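Local coordinates for CD8 alpha antigen (Sus scrofa, PDB 5EDX), which probably serves as a T-cell co-receptor that, as an alpha-alpha homodimer, binds class I major histocompatibility complex molecules, at residues 50-54 and 55-59. Numbering follows the deposited sequence.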
loop_
_atom_site.group_PDB
_atom_site.type_symbol
_atom_site.label_atom_id
_atom_site.label_comp_id
_atom_site.label_asym_id
_atom_site.label_seq_id
_atom_site.Cartn_x
_atom_site.Cartn_y
_atom_site.Cartn_z
ATOM N N MET A 50 -6.561 1.734 9.878
ATOM C CA MET A 50 -6.463 1.027 11.157
ATOM C C MET A 50 -5.843 -0.350 11.021
ATOM O O MET A 50 -5.821 -0.938 9.939
ATOM C CB MET A 50 -7.844 0.885 11.792
ATOM C CG MET A 50 -8.770 -0.022 11.009
ATOM S SD MET A 50 -10.487 0.084 11.560
ATOM C CE MET A 50 -10.941 1.735 11.017
ATOM N N TYR A 51 -5.346 -0.852 12.145
ATOM C CA TYR A 51 -4.775 -2.183 12.239
ATOM C C TYR A 51 -5.698 -2.969 13.158
ATOM O O TYR A 51 -6.091 -2.476 14.218
ATOM C CB TYR A 51 -3.364 -2.084 12.817
ATOM C CG TYR A 51 -2.738 -3.395 13.260
ATOM C CD1 TYR A 51 -1.897 -4.108 12.414
ATOM C CD2 TYR A 51 -2.955 -3.894 14.541
ATOM C CE1 TYR A 51 -1.307 -5.290 12.821
ATOM C CE2 TYR A 51 -2.368 -5.083 14.957
ATOM C CZ TYR A 51 -1.546 -5.775 14.091
ATOM O OH TYR A 51 -0.955 -6.955 14.495
ATOM N N LEU A 52 -6.074 -4.175 12.734
ATOM C CA LEU A 52 -6.986 -5.013 13.502
ATOM C C LEU A 52 -6.368 -6.377 13.785
ATOM O O LEU A 52 -5.808 -7.011 12.897
ATOM C CB LEU A 52 -8.299 -5.205 12.745
ATOM C CG LEU A 52 -9.085 -3.930 12.422
ATOM C CD1 LEU A 52 -10.176 -4.229 11.406
ATOM C CD2 LEU A 52 -9.674 -3.313 13.692
ATOM N N SER A 53 -6.472 -6.820 15.031
ATOM C CA SER A 53 -6.019 -8.156 15.411
ATOM C C SER A 53 -6.739 -8.547 16.686
ATOM O O SER A 53 -7.369 -7.707 17.324
ATOM C CB SER A 53 -4.509 -8.178 15.650
ATOM O OG SER A 53 -4.168 -7.528 16.867
ATOM N N LYS A 54 -6.645 -9.819 17.060
ATOM C CA LYS A 54 -7.295 -10.292 18.274
ATOM C C LYS A 54 -6.887 -9.465 19.496
ATOM O O LYS A 54 -7.729 -9.089 20.310
ATOM C CB LYS A 54 -6.958 -11.771 18.497
ATOM C CG LYS A 54 -7.515 -12.346 19.789
ATOM C CD LYS A 54 -7.178 -13.835 19.917
ATOM C CE LYS A 54 -7.616 -14.375 21.272
ATOM N NZ LYS A 54 -7.208 -15.795 21.483
ATOM N N THR A 55 -5.596 -9.168 19.610
ATOM C CA THR A 55 -5.047 -8.605 20.843
ATOM C C THR A 55 -4.867 -7.096 20.818
ATOM O O THR A 55 -4.507 -6.491 21.826
ATOM C CB THR A 55 -3.689 -9.250 21.199
ATOM O OG1 THR A 55 -2.730 -8.953 20.176
ATOM C CG2 THR A 55 -3.833 -10.751 21.327
ATOM N N ARG A 56 -5.121 -6.481 19.675
ATOM C CA ARG A 56 -4.808 -5.068 19.533
ATOM C C ARG A 56 -5.443 -4.459 18.298
ATOM O O ARG A 56 -5.181 -4.901 17.178
ATOM C CB ARG A 56 -3.287 -4.888 19.482
ATOM C CG ARG A 56 -2.813 -3.598 18.850
ATOM C CD ARG A 56 -1.302 -3.467 18.973
ATOM N NE ARG A 56 -0.885 -3.423 20.373
ATOM C CZ ARG A 56 0.369 -3.247 20.776
ATOM N NH1 ARG A 56 1.340 -3.098 19.885
ATOM N NH2 ARG A 56 0.650 -3.221 22.072
ATOM N N ASN A 57 -6.293 -3.457 18.520
ATOM C CA ASN A 57 -6.801 -2.609 17.453
ATOM C C ASN A 57 -6.165 -1.242 17.578
ATOM O O ASN A 57 -6.075 -0.694 18.675
ATOM C CB ASN A 57 -8.316 -2.459 17.538
ATOM C CG ASN A 57 -9.047 -3.720 17.168
ATOM O OD1 ASN A 57 -10.268 -3.794 17.284
ATOM N ND2 ASN A 57 -8.307 -4.726 16.719
ATOM N N LYS A 58 -5.728 -0.684 16.458
ATOM C CA LYS A 58 -5.067 0.607 16.481
ATOM C C LYS A 58 -5.541 1.442 15.312
ATOM O O LYS A 58 -5.345 1.067 14.163
ATOM C CB LYS A 58 -3.554 0.422 16.406
ATOM C CG LYS A 58 -2.779 1.718 16.545
ATOM C CD LYS A 58 -1.312 1.444 16.771
ATOM C CE LYS A 58 -0.559 2.712 17.138
ATOM N NZ LYS A 58 0.858 2.396 17.481
ATOM N N THR A 59 -6.189 2.562 15.603
ATOM C CA THR A 59 -6.643 3.451 14.540
ATOM C C THR A 59 -5.584 4.505 14.244
ATOM O O THR A 59 -4.779 4.859 15.106
ATOM C CB THR A 59 -7.987 4.139 14.886
ATOM O OG1 THR A 59 -7.847 4.895 16.095
ATOM C CG2 THR A 59 -9.087 3.095 15.072
#
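The backbone oxygen of Arg-56 accepts two side-chain hydrogen bonds, one from each arm of a beta hairpin of this immunoglobulin V-set domain, the one that pairs strand 47-52 with the short edge strand 58-59. Ser-53 OG donates to Arg-56 O at 2.8 Å, while Asn-57 ND2 donates to the same oxygen at 3.2 Å from above the carbonyl plane, off the lone pairs; the amide of asparagine can fold back in this way on the carbonyl of the residue before it. Serine suits its place because its hydroxyl, set between the backbone N and the carbonyl carbon (chi1 73°), is short enough to bridge the two arms close to the turn. Nearer the bend, a weak bond of 3.5 Å runs from Arg-56 N to Ser-53 O. Farther from the bend, Tyr-51 and Lys-58 form a hydrogen-bonded antiparallel pair, Tyr-51 N giving to Lys-58 O at 2.8 Å and Lys-58 N returning to Tyr-51 O at 2.9 Å. The flat Tyr-51 ring brings its CD2-CE2 edge to Arg-56 O, near the ring plane, and packs also on Ser-100 of the second subunit. On the same face the long, extended Lys-58 carries its NZ to Asn-99 O of that subunit, tying the hairpin to the dimer interface. Buried Leu-52 faces the other way, toward Trp-35 and Phe-77 of the core, while its methyl CD2 packs across the hairpin, 3.6 Å from the amide carbon CG of Asn-57.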